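Local coordinates for FrpC operon protein (Neisseria meningitidis, PDB 5EDF), which is an iron-regulated protein that binds the RTX protein FrpC and may be involved in adhesion, its precise function being unknown, at residues E144-Y152 with I163-Q172; N59-Y67 with S97-K105. All coordinates share one frame; numbering follows the deposited sequence. Where two conformers were deposited one is given.

Contact 1 (E144-Y152 with I163-Q172); sequences ENPYFHEFY and ITHRNNRINQ
The guanidinium of Arg169 lies flat on the ring of Tyr147, planes 11° apart, with CZ 4.0 Å from the ring centroid in an off-centre cation-pi contact. The extended methylene chain, with CG anti to the backbone N (chi1 -176°), adds a CH-pi contact, CD sitting over the same face. Hydrogen bonds from NE to Asn171 O and from NH2 to Gln172 O, in a less ordered part of the chain, help to orient the guanidinium; NH1 pairs with Asp176 in a salt bridge. Pro146 CG packs against the opposite face of the tyrosine.

The salt bridge between the two segments belongs to Arg166. In one of its two conformers it meets Glu150 side-on, NH2 to OE1 at 3.0 Å and NE to OE2 at 3.2 Å, both oxygens being approached from above the carboxylate plane. Beyond it, Thr164 CG2 makes an off-centre CH-pi contact with the Tyr152 ring.

Backbone bonds are few: Phe151 N to His165 O at 2.8 Å, its return from His165 N to Phe151 O, and Asn167 N to His149 O. Where the chains diverge, waters take over, one linking Tyr147 O to Asn167 ND2, which also bonds to Asp176. Asx turns form at Asn145, whose OD1 takes the N-H of Tyr147, and at Asn167, whose OD1 takes that of Arg169. The whole is the open end of an antiparallel beta hairpin, 150-155 with 161-167.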
loop_
_atom_site.group_PDB
_atom_site.type_symbol
_atom_site.label_atom_id
_atom_site.label_comp_id
_atom_site.label_asym_id
_atom_site.label_seq_id
_atom_site.Cartn_x
_atom_site.Cartn_y
_atom_site.Cartn_z
ATOM N N GLU A 144 -5.946 -29.878 11.822
ATOM C CA GLU A 144 -5.150 -29.264 12.896
ATOM C C GLU A 144 -5.315 -27.738 13.006
ATOM O O GLU A 144 -4.942 -27.147 14.019
ATOM C CB GLU A 144 -3.657 -29.627 12.743
ATOM C CG GLU A 144 -2.900 -28.953 11.568
ATOM C CD GLU A 144 -2.852 -29.784 10.276
ATOM O OE1 GLU A 144 -3.758 -30.624 10.043
ATOM O OE2 GLU A 144 -1.899 -29.580 9.483
ATOM N N ASN A 145 -5.853 -27.103 11.963
ATOM C CA ASN A 145 -6.038 -25.646 11.967
ATOM C C ASN A 145 -7.477 -25.223 11.648
ATOM O O ASN A 145 -7.793 -24.926 10.485
ATOM C CB ASN A 145 -5.063 -24.970 10.984
ATOM C CG ASN A 145 -5.135 -23.438 11.043
ATOM O OD1 ASN A 145 -5.833 -22.881 11.895
ATOM N ND2 ASN A 145 -4.417 -22.760 10.144
ATOM N N PRO A 146 -8.351 -25.155 12.671
ATOM C CA PRO A 146 -9.751 -24.763 12.439
ATOM C C PRO A 146 -9.914 -23.276 12.114
ATOM O O PRO A 146 -11.006 -22.825 11.739
ATOM C CB PRO A 146 -10.441 -25.111 13.764
ATOM C CG PRO A 146 -9.360 -25.049 14.789
ATOM C CD PRO A 146 -8.093 -25.471 14.091
ATOM N N TYR A 147 -8.823 -22.523 12.228
ATOM C CA TYR A 147 -8.865 -21.074 12.042
ATOM C C TYR A 147 -8.521 -20.638 10.621
ATOM O O TYR A 147 -8.675 -19.459 10.277
ATOM C CB TYR A 147 -7.926 -20.421 13.047
ATOM C CG TYR A 147 -8.232 -20.854 14.459
ATOM C CD1 TYR A 147 -9.434 -20.500 15.064
ATOM C CD2 TYR A 147 -7.347 -21.656 15.167
ATOM C CE1 TYR A 147 -9.740 -20.910 16.353
ATOM C CE2 TYR A 147 -7.640 -22.081 16.470
ATOM C CZ TYR A 147 -8.843 -21.696 17.057
ATOM O OH TYR A 147 -9.181 -22.082 18.339
ATOM N N PHE A 148 -8.100 -21.579 9.773
ATOM C CA PHE A 148 -7.780 -21.261 8.391
ATOM C C PHE A 148 -8.977 -20.590 7.673
ATOM O O PHE A 148 -10.056 -21.148 7.576
ATOM C CB PHE A 148 -7.382 -22.532 7.670
ATOM C CG PHE A 148 -6.876 -22.312 6.297
ATOM C CD1 PHE A 148 -5.618 -21.791 6.091
ATOM C CD2 PHE A 148 -7.657 -22.613 5.207
ATOM C CE1 PHE A 148 -5.140 -21.586 4.805
ATOM C CE2 PHE A 148 -7.191 -22.426 3.950
ATOM C CZ PHE A 148 -5.943 -21.889 3.732
ATOM N N HIS A 149 -8.762 -19.385 7.157
ATOM C CA HIS A 149 -9.808 -18.601 6.551
ATOM C C HIS A 149 -9.164 -17.454 5.773
ATOM O O HIS A 149 -8.514 -16.616 6.378
ATOM C CB HIS A 149 -10.717 -18.015 7.641
ATOM C CG HIS A 149 -12.057 -17.585 7.142
ATOM N ND1 HIS A 149 -12.953 -16.897 7.934
ATOM C CD2 HIS A 149 -12.677 -17.779 5.956
ATOM C CE1 HIS A 149 -14.062 -16.679 7.249
ATOM N NE2 HIS A 149 -13.919 -17.200 6.044
ATOM N N GLU A 150 -9.370 -17.427 4.472
ATOM C CA GLU A 150 -8.734 -16.417 3.619
ATOM C C GLU A 150 -9.750 -15.914 2.623
ATOM O O GLU A 150 -10.690 -16.639 2.240
ATOM C CB GLU A 150 -7.496 -16.978 2.934
ATOM C CG GLU A 150 -6.728 -17.896 3.891
ATOM C CD GLU A 150 -5.255 -18.035 3.614
ATOM O OE1 GLU A 150 -4.873 -18.041 2.429
ATOM O OE2 GLU A 150 -4.497 -18.169 4.606
ATOM N N PHE A 151 -9.626 -14.657 2.265
ATOM C CA PHE A 151 -10.471 -13.979 1.298
ATOM C C PHE A 151 -9.621 -13.380 0.190
ATOM O O PHE A 151 -8.491 -12.906 0.446
ATOM C CB PHE A 151 -11.201 -12.809 1.964
ATOM C CG PHE A 151 -12.128 -13.202 3.042
ATOM C CD1 PHE A 151 -13.446 -13.498 2.735
ATOM C CD2 PHE A 151 -11.710 -13.304 4.342
ATOM C CE1 PHE A 151 -14.351 -13.873 3.716
ATOM C CE2 PHE A 151 -12.609 -13.691 5.356
ATOM C CZ PHE A 151 -13.941 -13.965 5.032
ATOM N N TYR A 152 -10.137 -13.360 -1.026
ATOM C CA TYR A 152 -9.534 -12.724 -2.165
ATOM C C TYR A 152 -10.525 -11.804 -2.794
ATOM O O TYR A 152 -11.689 -12.188 -2.945
ATOM C CB TYR A 152 -9.088 -13.754 -3.219
ATOM C CG TYR A 152 -8.066 -14.753 -2.750
ATOM C CD1 TYR A 152 -6.712 -14.577 -2.986
ATOM C CD2 TYR A 152 -8.456 -15.891 -2.038
ATOM C CE1 TYR A 152 -5.787 -15.513 -2.547
ATOM C CE2 TYR A 152 -7.528 -16.822 -1.591
ATOM C CZ TYR A 152 -6.193 -16.638 -1.850
ATOM O OH TYR A 152 -5.284 -17.565 -1.453
ATOM N N ILE A 163 -6.333 -8.458 -3.827
ATOM C CA ILE A 163 -6.304 -8.156 -2.416
ATOM C C ILE A 163 -6.557 -9.484 -1.697
ATOM O O ILE A 163 -7.532 -10.178 -1.968
ATOM C CB ILE A 163 -7.412 -7.170 -2.035
ATOM C CG1 ILE A 163 -7.302 -5.865 -2.814
ATOM C CG2 ILE A 163 -7.389 -6.950 -0.485
ATOM C CD1 ILE A 163 -8.496 -4.867 -2.586
ATOM N N THR A 164 -5.643 -9.885 -0.808
ATOM C CA THR A 164 -5.768 -11.143 -0.041
ATOM C C THR A 164 -5.798 -10.814 1.430
ATOM O O THR A 164 -4.955 -10.101 1.937
ATOM C CB THR A 164 -4.617 -12.098 -0.329
ATOM O OG1 THR A 164 -4.428 -12.249 -1.734
ATOM C CG2 THR A 164 -4.855 -13.490 0.296
ATOM N N HIS A 165 -6.818 -11.280 2.124
ATOM C CA HIS A 165 -7.035 -10.964 3.551
ATOM C C HIS A 165 -7.184 -12.276 4.283
ATOM O O HIS A 165 -8.042 -13.078 3.919
ATOM C CB HIS A 165 -8.313 -10.121 3.659
ATOM C CG HIS A 165 -8.584 -9.551 5.017
ATOM N ND1 HIS A 165 -7.720 -8.677 5.652
ATOM C CD2 HIS A 165 -9.648 -9.692 5.843
ATOM C CE1 HIS A 165 -8.234 -8.334 6.822
ATOM N NE2 HIS A 165 -9.426 -8.899 6.944
ATOM N N ARG A 166 -6.346 -12.548 5.275
ATOM C CA ARG A 166 -6.279 -13.872 5.875
ATOM C C ARG A 166 -6.127 -13.836 7.386
ATOM O O ARG A 166 -5.500 -12.933 7.952
ATOM C CB ARG A 166 -5.121 -14.660 5.268
ATOM C CG ARG A 166 -3.802 -13.924 5.303
ATOM C CD ARG A 166 -2.621 -14.772 4.871
ATOM N NE ARG A 166 -2.852 -15.612 3.690
ATOM C CZ ARG A 166 -2.477 -15.301 2.451
ATOM N NH1 ARG A 166 -1.864 -14.151 2.188
ATOM N NH2 ARG A 166 -2.706 -16.158 1.468
ATOM N N ASN A 167 -6.673 -14.846 8.048
ATOM C CA ASN A 167 -6.476 -14.994 9.478
ATOM C C ASN A 167 -5.178 -15.759 9.711
ATOM O O ASN A 167 -4.981 -16.837 9.171
ATOM C CB ASN A 167 -7.634 -15.748 10.137
ATOM C CG ASN A 167 -7.635 -15.606 11.659
ATOM O OD1 ASN A 167 -6.708 -15.052 12.252
ATOM N ND2 ASN A 167 -8.687 -16.132 12.305
ATOM N N ASN A 168 -4.284 -15.194 10.510
ATOM C CA ASN A 168 -2.987 -15.797 10.789
ATOM C C ASN A 168 -2.972 -16.638 12.051
ATOM O O ASN A 168 -1.976 -17.282 12.361
ATOM C CB ASN A 168 -1.926 -14.713 10.900
ATOM C CG ASN A 168 -1.718 -14.022 9.598
ATOM O OD1 ASN A 168 -1.201 -14.617 8.663
ATOM N ND2 ASN A 168 -2.193 -12.795 9.498
ATOM N N ARG A 169 -4.076 -16.623 12.773
ATOM C CA ARG A 169 -4.228 -17.442 13.977
ATOM C C ARG A 169 -4.158 -18.933 13.654
ATOM O O ARG A 169 -4.800 -19.400 12.703
ATOM C CB ARG A 169 -5.570 -17.127 14.617
ATOM C CG ARG A 169 -5.826 -17.842 15.944
ATOM C CD ARG A 169 -7.257 -17.646 16.298
ATOM N NE ARG A 169 -7.589 -18.203 17.611
ATOM C CZ ARG A 169 -8.786 -18.108 18.176
ATOM N NH1 ARG A 169 -9.782 -17.488 17.541
ATOM N NH2 ARG A 169 -8.994 -18.639 19.375
ATOM N N ILE A 170 -3.377 -19.672 14.438
ATOM C CA ILE A 170 -3.305 -21.135 14.292
ATOM C C ILE A 170 -3.599 -21.949 15.548
ATOM O O ILE A 170 -3.704 -23.175 15.465
ATOM C CB ILE A 170 -1.934 -21.598 13.705
ATOM C CG1 ILE A 170 -0.763 -21.143 14.593
ATOM C CG2 ILE A 170 -1.791 -21.106 12.269
ATOM C CD1 ILE A 170 0.594 -21.602 14.087
ATOM N N ASN A 171 -3.722 -21.303 16.701
ATOM C CA ASN A 171 -4.139 -22.038 17.883
ATOM C C ASN A 171 -5.090 -21.262 18.750
ATOM O O ASN A 171 -5.397 -20.088 18.533
ATOM C CB ASN A 171 -2.939 -22.582 18.681
ATOM C CG ASN A 171 -1.859 -21.557 18.889
ATOM O OD1 ASN A 171 -2.108 -20.468 19.397
ATOM N ND2 ASN A 171 -0.636 -21.908 18.511
ATOM N N GLN A 172 -5.436 -21.946 19.761
ATOM C CA GLN A 172 -6.604 -21.605 20.510
ATOM C C GLN A 172 -6.307 -20.565 21.564
ATOM O O GLN A 172 -7.155 -19.723 21.875
ATOM C CB GLN A 172 -7.140 -22.883 21.139
ATOM C CG GLN A 172 -7.697 -23.868 20.105
ATOM C CD GLN A 172 -6.645 -24.736 19.414
ATOM O OE1 GLN A 172 -5.453 -24.674 19.729
ATOM N NE2 GLN A 172 -7.092 -25.555 18.464
HETATM O O HOH W 1 -4.444 -19.786 10.001
HETATM O O HOH W 2 -10.615 -17.923 11.498
HETATM O O HOH W 3 -5.942 -18.472 7.272
HETATM O O HOH W 4 -2.610 -16.517 -1.032
#

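Contact 2 (N59-Y67 with S97-K105); sequences NLIEISVYY and SVDDIVIRK
Ser64 carries OG anti to its carbonyl carbon (chi1 -57°), and Asp100 turns CG the same way (chi1 -68°), which brings hydroxyl and carboxylate together across a non-hydrogen-bonded pair. Strands 61-70 and 98-105 are antiparallel neighbours in the large sheet of the protein, here in regular register from Ile61 opposite Ile103 to Tyr66 opposite Val98. Bonds run both ways at Ile61-Ile103, Ile63-Ile101 and Val65-Asp99, with Ile103 N to Ile61 O at 2.8 Å; CA-H...O contacts fall between them.

Ile61, Ile63, Val65, Ile101 and Ile103 line one face. Ile63 CG1 packs 3.7 Å from Ile101 CB, and Ile101 CD1 reaches on to Val65 CG2, while strand 26-31 covers Ile61 and Ile63 through Ile30. Farther along this side Asp99 lays its carboxylate near the Tyr67 ring, planes 19° apart; its oxygens are held by the chain at Phe196 and Ile197, and OD2 also by Tyr211. In the Ser97 conformer described, CB makes a CH-pi contact over one face of that ring, 3.8 Å from its centroid, and Tyr67 OH hydrogen-bonds to Glu199 and to the backbone N of Arg198.

On the other face helix 84-93 touches Ser64, Val98 and Asp100 with Phe90. Here Glu62 OE2 comes within 3.7 Å of Asp100 OD1, a pairing of like charges that Arg37 probably eases, since its NE forms a salt bridge with that aspartate oxygen. The same OD1 accepts from Ser64 OG at 2.8 Å, nearly in line with its own C-O bond.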
loop_
_atom_site.group_PDB
_atom_site.type_symbol
_atom_site.label_atom_id
_atom_site.label_comp_id
_atom_site.label_asym_id
_atom_site.label_seq_id
_atom_site.Cartn_x
_atom_site.Cartn_y
_atom_site.Cartn_z
ATOM N N ASN A 59 14.931 2.279 -9.467
ATOM C CA ASN A 59 14.150 1.109 -9.867
ATOM C C ASN A 59 12.889 0.932 -9.047
ATOM O O ASN A 59 11.974 0.256 -9.482
ATOM C CB ASN A 59 14.989 -0.179 -9.718
ATOM C CG ASN A 59 16.243 -0.173 -10.561
ATOM O OD1 ASN A 59 17.286 -0.652 -10.125
ATOM N ND2 ASN A 59 16.144 0.356 -11.766
ATOM N N LEU A 60 12.849 1.474 -7.836
ATOM C CA LEU A 60 11.675 1.381 -6.994
ATOM C C LEU A 60 11.611 2.610 -6.111
ATOM O O LEU A 60 12.662 3.217 -5.815
ATOM C CB LEU A 60 11.664 0.101 -6.127
ATOM C CG LEU A 60 12.608 0.057 -4.932
ATOM C CD1 LEU A 60 12.042 0.681 -3.688
ATOM C CD2 LEU A 60 12.991 -1.408 -4.644
ATOM N N ILE A 61 10.399 2.967 -5.711
ATOM C CA ILE A 61 10.137 3.988 -4.717
ATOM C C ILE A 61 9.304 3.348 -3.628
ATOM O O ILE A 61 8.370 2.609 -3.938
ATOM C CB ILE A 61 9.331 5.175 -5.289
ATOM C CG1 ILE A 61 10.027 5.775 -6.526
ATOM C CG2 ILE A 61 9.121 6.253 -4.190
ATOM C CD1 ILE A 61 9.146 6.788 -7.240
ATOM N N GLU A 62 9.613 3.614 -2.367
ATOM C CA GLU A 62 8.851 3.109 -1.235
ATOM C C GLU A 62 8.268 4.286 -0.513
ATOM O O GLU A 62 8.956 4.954 0.258
ATOM C CB GLU A 62 9.709 2.244 -0.291
ATOM C CG GLU A 62 8.917 1.593 0.837
ATOM C CD GLU A 62 9.744 0.689 1.699
ATOM O OE1 GLU A 62 10.984 0.884 1.784
ATOM O OE2 GLU A 62 9.166 -0.241 2.310
ATOM N N ILE A 63 7.018 4.623 -0.791
ATOM C CA ILE A 63 6.326 5.679 -0.051
ATOM C C ILE A 63 5.769 5.124 1.246
ATOM O O ILE A 63 5.606 3.896 1.380
ATOM C CB ILE A 63 5.217 6.356 -0.892
ATOM C CG1 ILE A 63 4.055 5.417 -1.213
ATOM C CG2 ILE A 63 5.811 6.992 -2.152
ATOM C CD1 ILE A 63 2.791 6.165 -1.732
ATOM N N SER A 64 5.471 6.000 2.189
ATOM C CA SER A 64 4.921 5.597 3.471
ATOM C C SER A 64 3.720 6.475 3.749
ATOM O O SER A 64 3.777 7.685 3.611
ATOM C CB SER A 64 5.995 5.681 4.577
ATOM O OG SER A 64 7.153 4.912 4.302
ATOM N N VAL A 65 2.611 5.844 4.115
ATOM C CA VAL A 65 1.374 6.549 4.432
ATOM C C VAL A 65 0.850 6.206 5.815
ATOM O O VAL A 65 0.856 5.042 6.238
ATOM C CB VAL A 65 0.277 6.281 3.405
ATOM C CG1 VAL A 65 0.637 6.834 2.005
ATOM C CG2 VAL A 65 -0.022 4.770 3.285
ATOM N N TYR A 66 0.414 7.229 6.524
ATOM C CA TYR A 66 -0.312 7.043 7.759
ATOM C C TYR A 66 -1.768 6.777 7.416
ATOM O O TYR A 66 -2.365 7.497 6.600
ATOM C CB TYR A 66 -0.196 8.297 8.641
ATOM C CG TYR A 66 -1.053 8.324 9.889
ATOM C CD1 TYR A 66 -0.847 7.431 10.921
ATOM C CD2 TYR A 66 -2.055 9.242 10.027
ATOM C CE1 TYR A 66 -1.612 7.459 12.060
ATOM C CE2 TYR A 66 -2.802 9.291 11.182
ATOM C CZ TYR A 66 -2.590 8.385 12.176
ATOM O OH TYR A 66 -3.361 8.425 13.349
ATOM N N TYR A 67 -2.342 5.742 8.018
ATOM C CA TYR A 67 -3.763 5.446 7.786
ATOM C C TYR A 67 -4.526 5.748 9.046
ATOM O O TYR A 67 -4.072 5.481 10.155
ATOM C CB TYR A 67 -3.988 4.023 7.271
ATOM C CG TYR A 67 -3.734 2.898 8.276
ATOM C CD1 TYR A 67 -4.716 2.479 9.141
ATOM C CD2 TYR A 67 -2.489 2.292 8.363
ATOM C CE1 TYR A 67 -4.475 1.469 10.056
ATOM C CE2 TYR A 67 -2.242 1.280 9.244
ATOM C CZ TYR A 67 -3.234 0.855 10.095
ATOM O OH TYR A 67 -2.954 -0.169 10.982
ATOM N N SER A 97 0.849 2.840 12.803
ATOM C CA SER A 97 -0.125 2.692 11.716
ATOM C C SER A 97 0.338 3.428 10.481
ATOM O O SER A 97 -0.305 4.359 10.008
ATOM C CB SER A 97 -1.506 3.185 12.145
ATOM O OG SER A 97 -1.466 4.545 12.506
ATOM N N VAL A 98 1.498 3.011 9.987
ATOM C CA VAL A 98 2.104 3.571 8.802
ATOM C C VAL A 98 2.438 2.402 7.881
ATOM O O VAL A 98 3.213 1.502 8.250
ATOM C CB VAL A 98 3.355 4.401 9.139
ATOM C CG1 VAL A 98 4.051 4.842 7.856
ATOM C CG2 VAL A 98 3.002 5.621 10.049
ATOM N N ASP A 99 1.866 2.454 6.677
ATOM C CA ASP A 99 2.046 1.406 5.679
ATOM C C ASP A 99 3.058 1.841 4.620
ATOM O O ASP A 99 3.139 3.025 4.272
ATOM C CB ASP A 99 0.706 1.099 4.999
ATOM C CG ASP A 99 -0.329 0.544 5.924
ATOM O OD1 ASP A 99 0.010 -0.142 6.900
ATOM O OD2 ASP A 99 -1.545 0.773 5.649
ATOM N N ASP A 100 3.806 0.882 4.087
ATOM C CA ASP A 100 4.744 1.106 2.997
ATOM C C ASP A 100 4.161 0.634 1.697
ATOM O O ASP A 100 3.569 -0.456 1.636
ATOM C CB ASP A 100 6.041 0.370 3.269
ATOM C CG ASP A 100 6.787 0.963 4.436
ATOM O OD1 ASP A 100 7.178 2.127 4.345
ATOM O OD2 ASP A 100 6.981 0.219 5.417
ATOM N N ILE A 101 4.310 1.416 0.649
ATOM C CA ILE A 101 3.794 1.071 -0.668
ATOM C C ILE A 101 4.945 1.111 -1.653
ATOM O O ILE A 101 5.611 2.144 -1.786
ATOM C CB ILE A 101 2.635 2.018 -1.093
ATOM C CG1 ILE A 101 1.477 1.938 -0.081
ATOM C CG2 ILE A 101 2.212 1.673 -2.529
ATOM C CD1 ILE A 101 0.465 3.042 -0.216
ATOM N N VAL A 102 5.228 -0.022 -2.293
ATOM C CA VAL A 102 6.387 -0.154 -3.170
ATOM C C VAL A 102 5.933 -0.020 -4.613
ATOM O O VAL A 102 5.103 -0.793 -5.095
ATOM C CB VAL A 102 7.146 -1.442 -2.905
ATOM C CG1 VAL A 102 8.324 -1.591 -3.888
ATOM C CG2 VAL A 102 7.651 -1.499 -1.476
ATOM N N ILE A 103 6.530 0.943 -5.309
ATOM C CA ILE A 103 6.187 1.300 -6.681
ATOM C C ILE A 103 7.366 0.986 -7.585
ATOM O O ILE A 103 8.486 1.448 -7.328
ATOM C CB ILE A 103 5.846 2.786 -6.798
ATOM C CG1 ILE A 103 4.731 3.162 -5.846
ATOM C CG2 ILE A 103 5.468 3.144 -8.258
ATOM C CD1 ILE A 103 4.501 4.668 -5.682
ATOM N N ARG A 104 7.110 0.240 -8.655
ATOM C CA ARG A 104 8.101 -0.076 -9.698
ATOM C C ARG A 104 7.465 0.133 -11.045
ATOM O O ARG A 104 6.248 0.179 -11.164
ATOM C CB ARG A 104 8.574 -1.532 -9.625
ATOM C CG ARG A 104 9.239 -1.850 -8.339
ATOM C CD ARG A 104 9.745 -3.291 -8.335
ATOM N NE ARG A 104 10.932 -3.349 -9.161
ATOM C CZ ARG A 104 12.195 -3.441 -8.724
ATOM N NH1 ARG A 104 12.489 -3.582 -7.443
ATOM N NH2 ARG A 104 13.164 -3.423 -9.605
ATOM N N LYS A 105 8.283 0.257 -12.096
ATOM C CA LYS A 105 7.733 0.318 -13.436
ATOM C C LYS A 105 8.058 -0.957 -14.193
ATOM O O LYS A 105 9.154 -1.117 -14.684
ATOM C CB LYS A 105 8.226 1.559 -14.163
ATOM C CG LYS A 105 7.460 1.832 -15.474
ATOM C CD LYS A 105 7.981 2.996 -16.251
ATOM C CE LYS A 105 9.280 2.673 -16.906
ATOM N NZ LYS A 105 9.029 2.018 -18.230
HETATM O O HOH W 5 11.072 -0.201 -11.957
HETATM O O HOH W 6 -3.541 5.958 14.637
#

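Overall arrangement
Both contacts pair antiparallel strands of one nine-stranded sheet, yet share no strand: 189-193 and 178-186 lie between 98-105 and 161-167. Their centres are 26 Å apart and their nearest atoms about 11 Å. Contact 2, more buried and central, lies between strand 26-31 on its apolar face and helix 84-93 on the other, and joins strands far apart in sequence through long, unbroken backbone pairing. Contact 1, more peripheral, joins the two strands of a hairpin; its ladder is short, and arginine side chains, a guanidinium–tyrosine stack and bridging waters do much of the joining. The glutamate of contact 1 pairs with a cross-strand arginine, whereas the aspartates of contact 2 rely on a serine and on partners outside the two strands.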